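Local atomic coordinates of putative glycyl-glycine endopeptidase lytM (Ruminococcus gnavus, PDB entry 3NYY), a protein that is probably a metalloendopeptidase of the M23 family, many of whose members cut peptide bonds in bacterial cell-wall peptidoglycan. Residues A[28-33]-A[59-64]; A[81-86]-A[221-226]; A[86-91]-A[238-243]; A[91-96]-A[190-195]. One frame throughout, in Å; residues are numbered along the deposited sequence. Where two conformers were deposited one is given.

Contact 1: A[28-33]-A[59-64]; sequences QVYLKQ and VSPSGF. With SO4 (sulfate ion), chain G.
One side chain, Tyr30, makes every contact of the segment 28-33 with Val59, Ser60, Pro61 and Phe64. It reaches from helix 25-31 to the start of helix 61-71, where Ser60 is the N-cap. Both helices belong to the helical N-terminal part of the protein. With CG anti to the backbone N (chi1 171°), the ring projects from its helix and ends at Phe64. Phe64 CE2 lies over one face of the tyrosine, offset toward the rim. The two ring planes are inclined at 40°, and Tyr30 CZ is 3.4 Å from Phe64 CD2. Pro61 CD meets the tyrosine edge in the ring plane, 3.9 Å from Tyr30 CE1. Nearer the backbone, Val59 CG1 touches Tyr30 CB at 3.8 Å. The Tyr30 hydroxyl is hydrogen-bonded to Asp40 of helix 37-48, which also packs on Phe64. An alanine at this position would probably open a gap beside Phe64 CD2 and Pro61 CD and leave Asp40 without the tyrosine hydroxyl. The helix start is secured separately. Ser60 OG accepts from Gly63 N at 3.2 Å, and Ser62 N donates at 2.7 Å to O4 of a bound sulfate, probably from the crystallisation liquor.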
# COMPACT_ATOMS: atom_id res chain seq x y z
N GLN A 28 -16.11 5.05 9.47
CA GLN A 28 -14.93 4.62 10.24
C GLN A 28 -14.86 5.32 11.60
O GLN A 28 -14.58 4.69 12.60
CB GLN A 28 -13.61 4.83 9.49
CG GLN A 28 -13.28 3.69 8.55
CD GLN A 28 -12.87 2.38 9.24
OE1 GLN A 28 -12.68 2.31 10.46
NE2 GLN A 28 -12.68 1.36 8.43
N VAL A 29 -15.15 6.61 11.62
CA VAL A 29 -15.16 7.34 12.87
C VAL A 29 -16.24 6.77 13.78
O VAL A 29 -16.00 6.53 14.96
CB VAL A 29 -15.41 8.85 12.65
CG1 VAL A 29 -15.65 9.59 13.99
CG2 VAL A 29 -14.26 9.51 11.83
N TYR A 30 -17.42 6.49 13.20
CA TYR A 30 -18.53 5.99 14.02
C TYR A 30 -18.20 4.63 14.60
O TYR A 30 -18.48 4.36 15.77
CB TYR A 30 -19.84 5.97 13.20
CG TYR A 30 -20.92 5.26 13.99
CD1 TYR A 30 -21.71 5.92 14.92
CD2 TYR A 30 -21.08 3.89 13.85
CE1 TYR A 30 -22.67 5.21 15.66
CE2 TYR A 30 -21.95 3.19 14.58
CZ TYR A 30 -22.76 3.84 15.46
OH TYR A 30 -23.64 3.04 16.17
N LEU A 31 -17.61 3.76 13.79
CA LEU A 31 -17.38 2.36 14.19
C LEU A 31 -16.45 2.22 15.39
O LEU A 31 -16.63 1.33 16.20
CB LEU A 31 -16.92 1.53 12.99
CG LEU A 31 -18.04 1.21 12.01
CD1 LEU A 31 -17.44 0.60 10.70
CD2 LEU A 31 -19.11 0.25 12.60
N LYS A 32 -15.52 3.15 15.53
CA LYS A 32 -14.59 3.09 16.68
C LYS A 32 -15.30 3.22 18.03
O LYS A 32 -14.73 2.80 19.05
CB LYS A 32 -13.56 4.20 16.61
CG LYS A 32 -12.69 4.24 15.36
CD LYS A 32 -11.49 3.32 15.40
CE LYS A 32 -10.31 3.95 14.61
NZ LYS A 32 -10.62 4.24 13.15
N GLN A 33 -16.49 3.82 18.04
CA GLN A 33 -17.25 4.00 19.28
C GLN A 33 -18.46 3.09 19.39
O GLN A 33 -19.23 3.18 20.35
CB GLN A 33 -17.66 5.47 19.40
CG GLN A 33 -16.47 6.42 19.33
CD GLN A 33 -15.37 6.04 20.30
OE1 GLN A 33 -15.61 5.87 21.49
NE2 GLN A 33 -14.16 5.89 19.78
N VAL A 59 -26.28 9.04 11.36
CA VAL A 59 -25.20 8.08 11.65
C VAL A 59 -24.89 8.26 13.14
O VAL A 59 -24.02 9.04 13.53
CB VAL A 59 -23.95 8.31 10.78
CG1 VAL A 59 -22.78 7.45 11.28
CG2 VAL A 59 -24.26 7.99 9.33
N SER A 60 -25.65 7.53 13.95
CA SER A 60 -25.63 7.69 15.40
C SER A 60 -26.22 6.45 16.03
O SER A 60 -26.93 5.69 15.36
CB SER A 60 -26.48 8.90 15.82
OG SER A 60 -27.88 8.65 15.66
N PRO A 61 -25.97 6.25 17.34
CA PRO A 61 -26.53 5.11 18.04
C PRO A 61 -28.04 4.95 17.88
O PRO A 61 -28.53 3.83 17.64
CB PRO A 61 -26.16 5.39 19.52
CG PRO A 61 -24.88 6.14 19.41
CD PRO A 61 -25.03 7.01 18.20
N SER A 62 -28.79 6.04 17.99
CA SER A 62 -30.24 5.96 17.88
C SER A 62 -30.69 5.66 16.44
O SER A 62 -31.67 4.98 16.24
CB SER A 62 -30.91 7.25 18.36
OG SER A 62 -30.33 8.37 17.74
N GLY A 63 -29.96 6.19 15.46
CA GLY A 63 -30.23 5.88 14.05
C GLY A 63 -30.07 4.39 13.76
O GLY A 63 -30.91 3.78 13.12
N PHE A 64 -29.01 3.79 14.31
CA PHE A 64 -28.75 2.37 14.10
C PHE A 64 -29.68 1.48 14.87
O PHE A 64 -30.10 0.45 14.36
CB PHE A 64 -27.28 2.01 14.38
CG PHE A 64 -26.37 2.45 13.27
CD1 PHE A 64 -26.47 1.87 11.98
CD2 PHE A 64 -25.51 3.51 13.44
CE1 PHE A 64 -25.67 2.35 10.95
CE2 PHE A 64 -24.71 3.94 12.41
CZ PHE A 64 -24.79 3.35 11.17
S SO4 G . -27.66 9.31 20.12
O1 SO4 G . -26.55 10.07 19.52
O2 SO4 G . -27.20 8.44 21.21
O3 SO4 G . -28.62 10.27 20.65
O4 SO4 G . -28.25 8.48 19.09

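Contact 2: A[81-86]-A[221-226]; sequences VQSCRA and IYLKEG. With SO4 (sulfate ion), chain F.
Leu223 alone bridges the two segments, packing on Ser83 and Ala86. This is helix-on-sheet packing: helix 77-88 of the N-terminal region lies against strand 216-225 of the antiparallel M23 sheet. The strand enters at Ile221, whose backbone pairs with Val232. Tyr222 follows and pairs with Tyr172 on the other neighbouring strand, so strand 216-225 is held between two partners. At Leu223 the side chain points to the helix. CG is anti to the carbonyl carbon (chi1 -66°), and the two methyls at its end divide the work. Leu223 CD1 takes Ser83, 3.7 Å from its carbonyl O and 3.9 Å from its CB. Leu223 CD2 meets the Ala86 methyl, CB, at 3.7 Å. Ser83 and Ala86 are one turn apart on the helix, and their small side chains let the leucine come close to the helix backbone. Leu223 brings only methyls, and no hydrogen bond crosses the contact. Further along, Glu225 OE2 is hydrogen-bonded to Ser14 OG. Away from the strand, Arg85 lays one guanidinium face over Val81 CG2 and presents its edge to a sulfate, probably from the crystallisation liquor. Arg85 NH2 also forms a salt bridge with Asp36, and Trp77 NE1 also bonds the sulfate. Sulfate O1 is gripped twice by the arginine, by Arg85 NH1 at 3.0 Å and by Arg85 NH2 at 2.9 Å.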
# COMPACT_ATOMS: atom_id res chain seq x y z
N VAL A 81 -26.05 -10.82 9.49
CA VAL A 81 -25.42 -10.12 10.61
C VAL A 81 -24.32 -11.01 11.27
O VAL A 81 -23.32 -10.49 11.78
CB VAL A 81 -26.44 -9.61 11.67
CG1 VAL A 81 -27.12 -10.78 12.48
CG2 VAL A 81 -25.77 -8.56 12.59
N GLN A 82 -24.50 -12.32 11.21
CA GLN A 82 -23.47 -13.22 11.74
C GLN A 82 -22.20 -13.05 10.91
O GLN A 82 -21.11 -13.02 11.50
CB GLN A 82 -23.93 -14.67 11.74
CG GLN A 82 -22.85 -15.67 12.15
CD GLN A 82 -23.38 -17.09 12.09
OE1 GLN A 82 -23.95 -17.51 11.08
NE2 GLN A 82 -23.25 -17.82 13.18
N SER A 83 -22.33 -12.93 9.56
CA SER A 83 -21.17 -12.71 8.71
C SER A 83 -20.47 -11.38 9.03
O SER A 83 -19.23 -11.34 9.13
CB SER A 83 -21.50 -12.81 7.21
OG SER A 83 -22.00 -14.12 6.92
N CYS A 84 -21.25 -10.31 9.20
CA CYS A 84 -20.70 -9.00 9.55
C CYS A 84 -19.99 -9.08 10.91
O CYS A 84 -18.86 -8.60 11.03
CB CYS A 84 -21.78 -7.94 9.60
SG CYS A 84 -22.61 -7.65 8.01
N ARG A 85 -20.63 -9.67 11.91
CA ARG A 85 -20.00 -9.78 13.22
C ARG A 85 -18.76 -10.70 13.22
O ARG A 85 -17.79 -10.46 13.95
CB ARG A 85 -21.01 -10.26 14.26
CG ARG A 85 -22.08 -9.21 14.62
CD ARG A 85 -22.98 -9.82 15.65
NE ARG A 85 -23.97 -8.85 16.09
CZ ARG A 85 -25.28 -9.04 16.16
NH1 ARG A 85 -25.84 -10.19 15.83
NH2 ARG A 85 -26.06 -8.04 16.59
N ALA A 86 -18.75 -11.71 12.35
CA ALA A 86 -17.60 -12.62 12.27
C ALA A 86 -16.35 -11.82 11.83
O ALA A 86 -15.25 -12.12 12.29
CB ALA A 86 -17.87 -13.75 11.29
N ILE A 221 -8.76 -12.64 5.73
CA ILE A 221 -9.94 -13.04 6.55
C ILE A 221 -10.84 -13.82 5.62
O ILE A 221 -11.22 -13.31 4.54
CB ILE A 221 -10.68 -11.82 7.12
CG1 ILE A 221 -9.75 -11.00 7.98
CG2 ILE A 221 -11.92 -12.29 7.97
CD1 ILE A 221 -10.30 -9.66 8.52
N TYR A 222 -11.25 -14.99 6.09
CA TYR A 222 -12.07 -15.88 5.29
C TYR A 222 -13.33 -16.30 6.03
O TYR A 222 -13.29 -16.67 7.23
CB TYR A 222 -11.31 -17.17 4.90
CG TYR A 222 -10.13 -16.94 3.99
CD1 TYR A 222 -8.94 -16.42 4.49
CD2 TYR A 222 -10.21 -17.20 2.63
CE1 TYR A 222 -7.85 -16.22 3.67
CE2 TYR A 222 -9.11 -16.99 1.79
CZ TYR A 222 -7.94 -16.51 2.32
OH TYR A 222 -6.85 -16.28 1.46
N LEU A 223 -14.45 -16.29 5.30
CA LEU A 223 -15.72 -16.82 5.79
C LEU A 223 -16.15 -17.95 4.91
O LEU A 223 -15.98 -17.91 3.71
CB LEU A 223 -16.78 -15.73 5.74
CG LEU A 223 -16.59 -14.52 6.68
CD1 LEU A 223 -17.76 -13.50 6.46
CD2 LEU A 223 -16.46 -14.96 8.07
N LYS A 224 -16.74 -18.96 5.52
CA LYS A 224 -17.17 -20.15 4.80
C LYS A 224 -18.57 -19.95 4.25
O LYS A 224 -19.46 -19.48 4.96
CB LYS A 224 -17.05 -21.37 5.70
CG LYS A 224 -16.88 -22.67 4.88
CD LYS A 224 -16.39 -23.85 5.72
CE LYS A 224 -16.27 -25.10 4.84
NZ LYS A 224 -15.86 -26.28 5.68
N GLU A 225 -18.76 -20.25 2.96
CA GLU A 225 -20.07 -20.20 2.32
C GLU A 225 -20.22 -21.50 1.54
O GLU A 225 -19.43 -21.82 0.63
CB GLU A 225 -20.18 -19.01 1.39
CG GLU A 225 -21.56 -18.87 0.78
CD GLU A 225 -21.73 -17.59 -0.06
OE1 GLU A 225 -22.07 -16.55 0.51
OE2 GLU A 225 -21.55 -17.65 -1.29
N GLY A 226 -21.18 -22.32 1.95
CA GLY A 226 -21.22 -23.69 1.48
C GLY A 226 -19.91 -24.37 1.90
O GLY A 226 -19.41 -24.22 3.03
S SO4 F . -29.41 -9.94 16.38
O1 SO4 F . -28.57 -9.03 15.59
O2 SO4 F . -28.75 -11.24 16.47
O3 SO4 F . -29.59 -9.37 17.70
O4 SO4 F . -30.66 -10.05 15.64

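Contact 3: A[86-91]-A[238-243]; sequences AIWNDV and LRYAEN
The Tyr240 ring takes the edge of Trp88 on one face and has the carbonyl O of Val91 at its own edge. The aromatic pair is T-shaped: the two planes meet at 67°, and the centroid of the indole six-membered ring is 5.6 Å from that of the tyrosine. Trp88 CE3 stands above the tyrosine face, offset toward the rim, and Trp88 CZ3 packs on Tyr240 CB at 3.7 Å. This edge-to-face pair joins helix 77-88 to helix 235-240, which follows strand 228-232 of the M23 sheet. The indole is fixed at its far side, where NE1 bonds to Gln21. Other side chains close round it as well: Val41 and Trp45 of helix 37-48 and Leu31 of helix 25-31 all touch Trp88. Tyr240 CG lies anti to the backbone N (chi1 155°), which carries the ring across to the loop after helix 77-88. There one water links the two segments. It accepts from Tyr240 OH at 2.7 Å and donates to Trp88 O at 2.7 Å and to Val91 O at 2.8 Å. A leucine in place of Tyr240 would probably leave the Trp88 edge without an aromatic face and this water without its donor. Arg239, on the same helix, forms a salt bridge with Glu133 of the second subunit. Beside the rings, the contact is completed by two aliphatic groups: the methyl Val91 CG1 meets Ala241 CB at 3.8 Å.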
# COMPACT_ATOMS: atom_id res chain seq x y z
N ALA A 86 -18.75 -11.71 12.35
CA ALA A 86 -17.60 -12.62 12.27
C ALA A 86 -16.35 -11.82 11.83
O ALA A 86 -15.25 -12.12 12.29
CB ALA A 86 -17.87 -13.75 11.29
N ILE A 87 -16.49 -10.83 10.94
CA ILE A 87 -15.38 -10.00 10.50
C ILE A 87 -14.98 -8.97 11.56
O ILE A 87 -13.80 -8.76 11.80
CB ILE A 87 -15.70 -9.29 9.18
CG1 ILE A 87 -15.93 -10.31 8.09
CG2 ILE A 87 -14.60 -8.28 8.69
CD1 ILE A 87 -16.60 -9.69 6.87
N TRP A 88 -15.98 -8.33 12.16
CA TRP A 88 -15.78 -7.08 12.92
C TRP A 88 -15.72 -7.30 14.43
O TRP A 88 -14.94 -6.62 15.08
CB TRP A 88 -16.86 -6.03 12.61
CG TRP A 88 -16.70 -5.48 11.25
CD1 TRP A 88 -17.10 -6.07 10.10
CD2 TRP A 88 -16.04 -4.26 10.88
NE1 TRP A 88 -16.72 -5.27 9.01
CE2 TRP A 88 -16.08 -4.16 9.48
CE3 TRP A 88 -15.41 -3.25 11.60
CZ2 TRP A 88 -15.52 -3.10 8.79
CZ3 TRP A 88 -14.89 -2.14 10.90
CH2 TRP A 88 -14.93 -2.09 9.51
N ASN A 89 -16.52 -8.20 14.99
CA ASN A 89 -16.75 -8.19 16.43
C ASN A 89 -15.71 -8.86 17.32
O ASN A 89 -15.69 -8.61 18.55
CB ASN A 89 -18.15 -8.72 16.76
CG ASN A 89 -19.24 -7.72 16.45
OD1 ASN A 89 -19.12 -6.92 15.52
ND2 ASN A 89 -20.30 -7.74 17.26
N ASP A 90 -14.89 -9.74 16.73
CA ASP A 90 -13.87 -10.47 17.48
C ASP A 90 -12.52 -9.76 17.51
O ASP A 90 -11.63 -10.20 18.26
CB ASP A 90 -13.66 -11.91 16.97
CG ASP A 90 -14.89 -12.79 17.10
OD1 ASP A 90 -15.84 -12.46 17.88
OD2 ASP A 90 -14.92 -13.83 16.41
N VAL A 91 -12.33 -8.70 16.73
CA VAL A 91 -11.05 -8.02 16.63
C VAL A 91 -10.87 -7.11 17.82
O VAL A 91 -11.57 -6.08 17.96
CB VAL A 91 -10.95 -7.25 15.31
CG1 VAL A 91 -9.69 -6.36 15.23
CG2 VAL A 91 -10.95 -8.31 14.11
N LEU A 238 -8.94 -3.51 9.74
CA LEU A 238 -7.60 -3.15 10.17
C LEU A 238 -7.56 -1.68 10.53
O LEU A 238 -6.96 -1.34 11.55
CB LEU A 238 -6.54 -3.45 9.11
CG LEU A 238 -6.15 -4.90 8.98
CD1 LEU A 238 -5.40 -5.19 7.68
CD2 LEU A 238 -5.27 -5.39 10.22
N ARG A 239 -8.18 -0.82 9.71
CA ARG A 239 -8.24 0.62 10.01
C ARG A 239 -8.95 0.87 11.31
O ARG A 239 -8.53 1.72 12.11
CB ARG A 239 -8.93 1.40 8.90
CG ARG A 239 -8.14 1.46 7.62
CD ARG A 239 -6.84 2.19 7.76
NE ARG A 239 -6.93 3.48 8.43
CZ ARG A 239 -7.14 4.65 7.84
NH1 ARG A 239 -7.32 4.74 6.51
NH2 ARG A 239 -7.13 5.76 8.58
N TYR A 240 -10.01 0.11 11.56
CA TYR A 240 -10.77 0.19 12.81
C TYR A 240 -9.93 -0.19 14.03
O TYR A 240 -10.06 0.45 15.09
CB TYR A 240 -12.03 -0.68 12.69
CG TYR A 240 -12.66 -1.22 13.95
CD1 TYR A 240 -13.62 -0.50 14.62
CD2 TYR A 240 -12.32 -2.47 14.41
CE1 TYR A 240 -14.22 -1.02 15.76
CE2 TYR A 240 -12.87 -3.00 15.55
CZ TYR A 240 -13.84 -2.26 16.22
OH TYR A 240 -14.41 -2.79 17.35
N ALA A 241 -9.04 -1.15 13.86
CA ALA A 241 -8.16 -1.60 14.92
C ALA A 241 -6.81 -0.88 14.98
O ALA A 241 -6.00 -1.21 15.83
CB ALA A 241 -7.89 -3.10 14.72
N GLU A 242 -6.61 0.13 14.11
CA GLU A 242 -5.32 0.81 13.95
C GLU A 242 -4.74 1.34 15.25
O GLU A 242 -3.55 1.21 15.50
CB GLU A 242 -5.46 1.98 12.93
CG GLU A 242 -6.29 3.18 13.39
CD GLU A 242 -6.82 4.02 12.23
OE1 GLU A 242 -6.28 3.90 11.09
OE2 GLU A 242 -7.79 4.79 12.47
N ASN A 243 -5.60 1.94 16.06
CA ASN A 243 -5.22 2.56 17.34
C ASN A 243 -5.30 1.59 18.51
O ASN A 243 -5.15 2.00 19.65
CB ASN A 243 -6.05 3.80 17.63
CG ASN A 243 -5.80 4.90 16.63
OD1 ASN A 243 -4.68 5.03 16.12
ND2 ASN A 243 -6.84 5.67 16.31
O HOH W 1 -14.24 -5.53 17.44

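Contact 4: A[91-96]-A[190-195]; sequences VKYFPI and VKAGDL
Lys92 and Tyr93 lean on Ala192 and Gly193, the two central residues of a type II beta turn that runs from Lys191 to Asp194. The loop between helix 77-88 and strand 98-99 here meets, at the surface, the turn between strands 189-190 and 195-198 of the M23 region. The apolar part is small. Lys92 CB touches Ala192 CB at 3.6 Å, and Tyr93 CD2 lies 4.1 Å from the same methyl. Lys92 CG also sits over one face of the Tyr93 ring.

The ring also meets backbone. Ala192 O is at its edge, near the plane, 3.6 Å from Tyr93 CE2, and Gly193 N is 3.5 Å from Tyr93 CD2. Gly193 has a positive phi (95°), as expected at the third position of this turn, and with no side chain it lets the ring come close.

The polar part is bridged by water. The lysine chain is extended beyond CG. Lys92 NZ donates to a water at 2.9 Å, which donates in turn to Ala192 O at 2.7 Å. Within the turn, Asp194 N bonds to Lys191 O, and Asp194 OD2 accepts from Lys191 N, which comes from above the carboxylate plane. Asp147 forms a salt bridge with Lys191 NZ and accepts from Ala192 N.

With no direct hydrogen bond across it, the contact rests on van der Waals touch and one water. The turn keeps its shape through its own bonds and through Asp147.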
# COMPACT_ATOMS: atom_id res chain seq x y z
N VAL A 91 -12.33 -8.70 16.73
CA VAL A 91 -11.05 -8.02 16.63
C VAL A 91 -10.87 -7.11 17.82
O VAL A 91 -11.57 -6.08 17.96
CB VAL A 91 -10.95 -7.25 15.31
CG1 VAL A 91 -9.69 -6.36 15.23
CG2 VAL A 91 -10.95 -8.31 14.11
N LYS A 92 -9.90 -7.48 18.65
CA LYS A 92 -9.48 -6.69 19.83
C LYS A 92 -8.21 -5.87 19.56
O LYS A 92 -8.08 -4.77 20.06
CB LYS A 92 -9.19 -7.66 21.00
CG LYS A 92 -8.80 -6.97 22.29
CD LYS A 92 -8.77 -7.88 23.51
CE LYS A 92 -8.42 -7.03 24.73
NZ LYS A 92 -8.10 -7.95 25.87
N TYR A 93 -7.32 -6.39 18.71
CA TYR A 93 -6.04 -5.75 18.43
C TYR A 93 -5.67 -5.77 16.94
O TYR A 93 -6.04 -6.69 16.20
CB TYR A 93 -4.93 -6.46 19.19
CG TYR A 93 -4.93 -6.32 20.67
CD1 TYR A 93 -4.69 -5.08 21.27
CD2 TYR A 93 -5.11 -7.44 21.50
CE1 TYR A 93 -4.65 -4.95 22.64
CE2 TYR A 93 -5.05 -7.32 22.87
CZ TYR A 93 -4.83 -6.08 23.44
OH TYR A 93 -4.73 -5.94 24.83
N PHE A 94 -4.97 -4.71 16.53
CA PHE A 94 -4.22 -4.70 15.28
C PHE A 94 -3.16 -5.83 15.39
O PHE A 94 -2.72 -6.17 16.49
CB PHE A 94 -3.53 -3.33 15.19
CG PHE A 94 -2.98 -3.01 13.83
CD1 PHE A 94 -3.82 -2.63 12.80
CD2 PHE A 94 -1.61 -3.03 13.61
CE1 PHE A 94 -3.33 -2.34 11.56
CE2 PHE A 94 -1.08 -2.74 12.34
CZ PHE A 94 -1.94 -2.42 11.32
N PRO A 95 -2.75 -6.45 14.26
CA PRO A 95 -1.84 -7.59 14.35
C PRO A 95 -0.36 -7.28 14.65
O PRO A 95 0.39 -8.21 14.95
CB PRO A 95 -1.98 -8.22 12.97
CG PRO A 95 -2.32 -7.07 12.08
CD PRO A 95 -3.27 -6.28 12.91
N ILE A 96 0.03 -6.01 14.57
CA ILE A 96 1.42 -5.63 14.83
C ILE A 96 1.46 -4.79 16.10
O ILE A 96 0.80 -3.75 16.18
CB ILE A 96 2.05 -4.84 13.71
CG1 ILE A 96 1.81 -5.50 12.34
CG2 ILE A 96 3.60 -4.71 13.96
CD1 ILE A 96 2.21 -6.98 12.23
N VAL A 190 -5.89 -19.56 21.64
CA VAL A 190 -5.17 -18.30 21.72
C VAL A 190 -6.13 -17.20 22.22
O VAL A 190 -7.35 -17.27 22.00
CB VAL A 190 -4.50 -17.85 20.37
CG1 VAL A 190 -3.40 -18.88 19.97
CG2 VAL A 190 -5.50 -17.62 19.29
N LYS A 191 -5.55 -16.21 22.90
CA LYS A 191 -6.23 -14.99 23.26
C LYS A 191 -5.72 -13.89 22.35
O LYS A 191 -4.54 -13.86 21.93
CB LYS A 191 -6.00 -14.62 24.73
CG LYS A 191 -6.63 -15.59 25.73
CD LYS A 191 -8.13 -15.57 25.72
CE LYS A 191 -8.68 -14.32 26.38
NZ LYS A 191 -10.16 -14.44 26.60
N ALA A 192 -6.62 -12.94 22.04
CA ALA A 192 -6.22 -11.75 21.27
C ALA A 192 -5.04 -11.08 21.94
O ALA A 192 -5.01 -10.92 23.18
CB ALA A 192 -7.40 -10.81 21.15
N GLY A 193 -4.05 -10.73 21.15
CA GLY A 193 -2.79 -10.14 21.63
C GLY A 193 -1.66 -11.13 21.84
O GLY A 193 -0.51 -10.72 21.98
N ASP A 194 -1.97 -12.43 21.84
CA ASP A 194 -0.93 -13.47 21.97
C ASP A 194 -0.03 -13.49 20.75
O ASP A 194 -0.50 -13.38 19.63
CB ASP A 194 -1.51 -14.87 22.14
CG ASP A 194 -2.14 -15.11 23.50
OD1 ASP A 194 -2.01 -14.27 24.40
OD2 ASP A 194 -2.78 -16.18 23.64
N LEU A 195 1.25 -13.74 20.99
CA LEU A 195 2.21 -13.90 19.91
C LEU A 195 1.86 -15.08 19.02
O LEU A 195 1.63 -16.18 19.53
CB LEU A 195 3.59 -14.08 20.51
CG LEU A 195 4.74 -14.05 19.50
CD1 LEU A 195 4.98 -12.65 18.88
CD2 LEU A 195 6.04 -14.58 20.12
O HOH W 2 -6.92 -10.46 25.06

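Contacts 2 and 3 are buried; contacts 1 and 4 lie at the surface. Contacts 2 and 3 both use helix 77-88 and share Ala86, fixing that helix first to strand 216-225 and then to helix 235-240. Contact 2 rests on one leucine's methyls, while contact 3 adds an aromatic pair and a bridging water. Contact 4 shares Val91 with contact 3 and places the loop after helix 77-88 against a turn of the M23 region, where ring meets backbone. Contact 1 stays among the N-terminal helices and is mainly aromatic. It still touches contact 3, where Leu31 O packs on Tyr240 CE1.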